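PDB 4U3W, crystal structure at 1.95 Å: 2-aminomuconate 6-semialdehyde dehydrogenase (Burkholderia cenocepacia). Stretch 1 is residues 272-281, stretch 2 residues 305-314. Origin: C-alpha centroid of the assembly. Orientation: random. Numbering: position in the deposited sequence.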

# COMPACT_ATOMS: atom_id res chain seq x y z
N GLU A 272 4.79 -24.70 -5.62
CA GLU A 272 4.41 -25.06 -4.27
C GLU A 272 4.75 -26.55 -4.12
O GLU A 272 4.10 -27.40 -4.77
CB GLU A 272 2.93 -24.80 -4.02
CG GLU A 272 2.57 -23.30 -4.11
CD GLU A 272 1.08 -23.04 -4.43
OE1 GLU A 272 0.30 -24.01 -4.64
OE2 GLU A 272 0.68 -21.84 -4.43
N LEU A 273 5.79 -26.88 -3.35
CA LEU A 273 6.42 -28.20 -3.50
C LEU A 273 6.25 -29.03 -2.20
O LEU A 273 5.23 -28.89 -1.49
CB LEU A 273 7.88 -28.05 -3.91
CG LEU A 273 8.12 -27.24 -5.23
CD1 LEU A 273 9.59 -27.07 -5.53
CD2 LEU A 273 7.40 -27.87 -6.42
N GLY A 274 7.22 -29.90 -1.88
CA GLY A 274 7.01 -30.80 -0.74
C GLY A 274 7.18 -30.13 0.61
O GLY A 274 7.55 -28.94 0.70
N GLY A 275 6.86 -30.87 1.68
CA GLY A 275 7.15 -30.40 3.02
C GLY A 275 7.35 -31.59 3.97
O GLY A 275 6.94 -32.73 3.67
N LYS A 276 7.99 -31.35 5.11
CA LYS A 276 8.00 -32.32 6.22
C LYS A 276 7.66 -31.53 7.47
O LYS A 276 8.53 -31.22 8.30
CB LYS A 276 9.34 -33.02 6.36
CG LYS A 276 9.30 -34.22 7.38
CD LYS A 276 8.48 -35.42 6.84
CE LYS A 276 8.51 -36.61 7.86
NZ LYS A 276 7.83 -37.80 7.27
N ASN A 277 6.40 -31.14 7.54
CA ASN A 277 5.95 -30.15 8.47
C ASN A 277 5.82 -30.63 9.91
O ASN A 277 5.45 -31.77 10.15
CB ASN A 277 4.61 -29.59 8.01
CG ASN A 277 4.65 -29.20 6.54
OD1 ASN A 277 5.44 -28.34 6.13
ND2 ASN A 277 3.78 -29.81 5.77
N ALA A 278 6.12 -29.75 10.85
CA ALA A 278 5.99 -30.02 12.29
C ALA A 278 4.76 -29.33 12.92
O ALA A 278 4.33 -28.22 12.48
CB ALA A 278 7.24 -29.57 13.03
N ALA A 279 4.23 -30.00 13.94
CA ALA A 279 3.31 -29.39 14.91
C ALA A 279 4.02 -29.40 16.27
O ALA A 279 4.64 -30.41 16.64
CB ALA A 279 1.98 -30.16 14.96
N VAL A 280 3.98 -28.27 16.98
CA VAL A 280 4.65 -28.12 18.28
C VAL A 280 3.59 -27.89 19.32
O VAL A 280 2.74 -27.03 19.13
CB VAL A 280 5.69 -26.95 18.29
CG1 VAL A 280 6.41 -26.84 19.64
CG2 VAL A 280 6.73 -27.17 17.17
N VAL A 281 3.60 -28.71 20.37
CA VAL A 281 2.65 -28.55 21.46
C VAL A 281 3.37 -28.27 22.78
O VAL A 281 4.04 -29.14 23.31
CB VAL A 281 1.72 -29.80 21.63
CG1 VAL A 281 0.67 -29.52 22.70
CG2 VAL A 281 1.03 -30.12 20.27
N VAL A 305 -2.02 -34.08 2.25
CA VAL A 305 -2.02 -32.63 2.00
C VAL A 305 -0.59 -32.22 2.18
O VAL A 305 0.07 -32.74 3.07
CB VAL A 305 -2.92 -31.89 2.95
CG1 VAL A 305 -3.04 -30.43 2.48
CG2 VAL A 305 -4.28 -32.53 2.95
N CYS A 306 -0.09 -31.30 1.35
CA CYS A 306 1.32 -30.90 1.48
C CYS A 306 1.59 -30.30 2.85
O CYS A 306 2.73 -30.30 3.35
CB CYS A 306 1.71 -29.90 0.37
SG CYS A 306 0.82 -28.32 0.37
N LEU A 307 0.52 -29.78 3.44
CA LEU A 307 0.57 -29.06 4.72
C LEU A 307 0.47 -29.95 5.97
O LEU A 307 0.53 -29.43 7.13
CB LEU A 307 -0.54 -28.05 4.74
CG LEU A 307 -0.55 -27.00 3.61
CD1 LEU A 307 -1.89 -26.28 3.58
CD2 LEU A 307 0.63 -26.00 3.80
N CYS A 308 0.28 -31.25 5.77
CA CYS A 308 0.08 -32.14 6.94
C CYS A 308 1.29 -32.20 7.84
O CYS A 308 2.42 -31.99 7.40
CB CYS A 308 -0.30 -33.58 6.51
SG CYS A 308 -2.05 -33.65 6.06
N SER A 309 1.03 -32.44 9.13
CA SER A 309 2.08 -32.54 10.11
C SER A 309 2.53 -34.00 10.22
O SER A 309 1.84 -34.81 10.83
CB SER A 309 1.58 -32.04 11.49
OG SER A 309 0.48 -32.84 11.93
N GLU A 310 3.71 -34.33 9.67
CA GLU A 310 4.23 -35.67 9.82
C GLU A 310 5.24 -35.76 10.96
O GLU A 310 5.59 -36.87 11.35
CB GLU A 310 4.86 -36.17 8.48
CG GLU A 310 3.75 -36.38 7.44
CD GLU A 310 4.24 -37.07 6.12
OE1 GLU A 310 5.46 -37.27 5.93
OE2 GLU A 310 3.37 -37.41 5.29
N ARG A 311 5.69 -34.60 11.51
CA ARG A 311 6.51 -34.55 12.73
C ARG A 311 5.68 -33.82 13.77
O ARG A 311 5.02 -32.82 13.45
CB ARG A 311 7.85 -33.80 12.56
CG ARG A 311 8.79 -34.34 11.45
CD ARG A 311 10.07 -33.52 11.36
NE ARG A 311 9.88 -32.24 10.63
CZ ARG A 311 10.56 -31.12 10.91
NH1 ARG A 311 11.42 -31.11 11.92
NH2 ARG A 311 10.37 -30.01 10.19
N VAL A 312 5.68 -34.34 14.99
CA VAL A 312 5.05 -33.65 16.13
C VAL A 312 6.06 -33.58 17.27
O VAL A 312 6.73 -34.59 17.55
CB VAL A 312 3.75 -34.38 16.62
CG1 VAL A 312 3.05 -33.55 17.75
CG2 VAL A 312 2.79 -34.60 15.44
N TYR A 313 6.19 -32.41 17.91
CA TYR A 313 7.04 -32.27 19.10
C TYR A 313 6.20 -31.79 20.28
O TYR A 313 5.57 -30.76 20.20
CB TYR A 313 8.21 -31.30 18.88
CG TYR A 313 9.12 -31.68 17.69
CD1 TYR A 313 10.11 -32.65 17.80
CD2 TYR A 313 8.97 -31.04 16.47
CE1 TYR A 313 10.95 -32.98 16.69
CE2 TYR A 313 9.79 -31.36 15.35
CZ TYR A 313 10.77 -32.34 15.48
OH TYR A 313 11.52 -32.57 14.38
N VAL A 314 6.23 -32.54 21.38
CA VAL A 314 5.38 -32.24 22.54
C VAL A 314 6.28 -32.06 23.76
O VAL A 314 7.19 -32.86 23.98
CB VAL A 314 4.33 -33.35 22.78
CG1 VAL A 314 3.44 -33.05 23.99
CG2 VAL A 314 3.48 -33.54 21.50
O HOH W 1 4.65 -33.02 6.17
O HOH W 2 6.93 -38.90 9.64

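A single side-chain amide, that of Asn 277, closes the loop end of this parallel strand pair by reaching two carbonyls of the same turn. Its ND2 donates to Cys 306 O at 2.7 Å and to Cys 308 O at 3.0 Å, the second bond being the straighter, with an N-H...acceptor angle of 160° against 133°. The two acceptors lie in the type I turn that runs from Val 305 to Cys 308 and is closed by its own backbone bond, Cys 308 N to Val 305 O, 3.1 Å. The CA-to-CB bond of Asn 277 points sideways, yet with chi1 in the m well its amide comes close enough to use both protons on one short segment. A water reinforces the junction: it accepts from Asn 277 N at 2.9 Å and lies 2.7 Å from Cys 308 O.

The example illustrates a general principle: the backbone sets the register of parallel strands, and side chains secure what the ladder leaves free at its end. From Ala 278 opposite Arg 311 to Val 281 opposite Val 314, the ladder is regular. In parallel pairing every second residue of a strand bonds to the two residues that flank its opposite number, and here Ala 279 N donates to Arg 311 O at 3.0 Å while Ala 279 O accepts from Tyr 313 N at 2.8 Å, so that Ala 279 straddles Val 312. Tyr 313 O then accepts a hydrogen bond from Val 281 N, also at 2.8 Å and nearly straight at 171°. The alpha hydrogens join in, as in the contact of Ala 278 CA with Arg 311 O at 3.2 Å. Nearer the loops, Asn 277 O accepts a well-aligned bond from Arg 311 N and a weak, bent one from Glu 310 N, both at 3.1 Å.

Charged side chains add a second layer of links. The guanidinium of Arg 311 grips Lys 276 O like a fork, with NE and NH2 each 2.9 Å from that oxygen, which lies at the edge of the group, near its plane. Meanwhile the methyl of Ala 278 covers one face of the guanidinium, with Ala 278 CB 4.2 Å from Arg 311 CZ. The remaining arm is used within the same strand, where Arg 311 NH1 donates to Tyr 313 OH at 2.9 Å. Lys 276 contributes its other end as well: NZ forms a salt bridge with Glu 310 OE1 at 2.8 Å, and a water that accepts from Lys 276 NZ at 2.8 Å donates to Glu 310 O at 3.0 Å. Charge pairing and solvent thus tie the same two residues together.

Side chains alternate between the two sides of the sheet. Ala 278, Val 280, Arg 311 and Tyr 313 share one face, where Ala 278 CB meets the edge of the tyrosine ring at Tyr 313 CE2, 3.9 Å away. Ala 279, Val 281, Val 312 and Val 314 occupy the other, a wholly aliphatic set in which Val 281 CB packs 4.1 Å from Val 314 CG2.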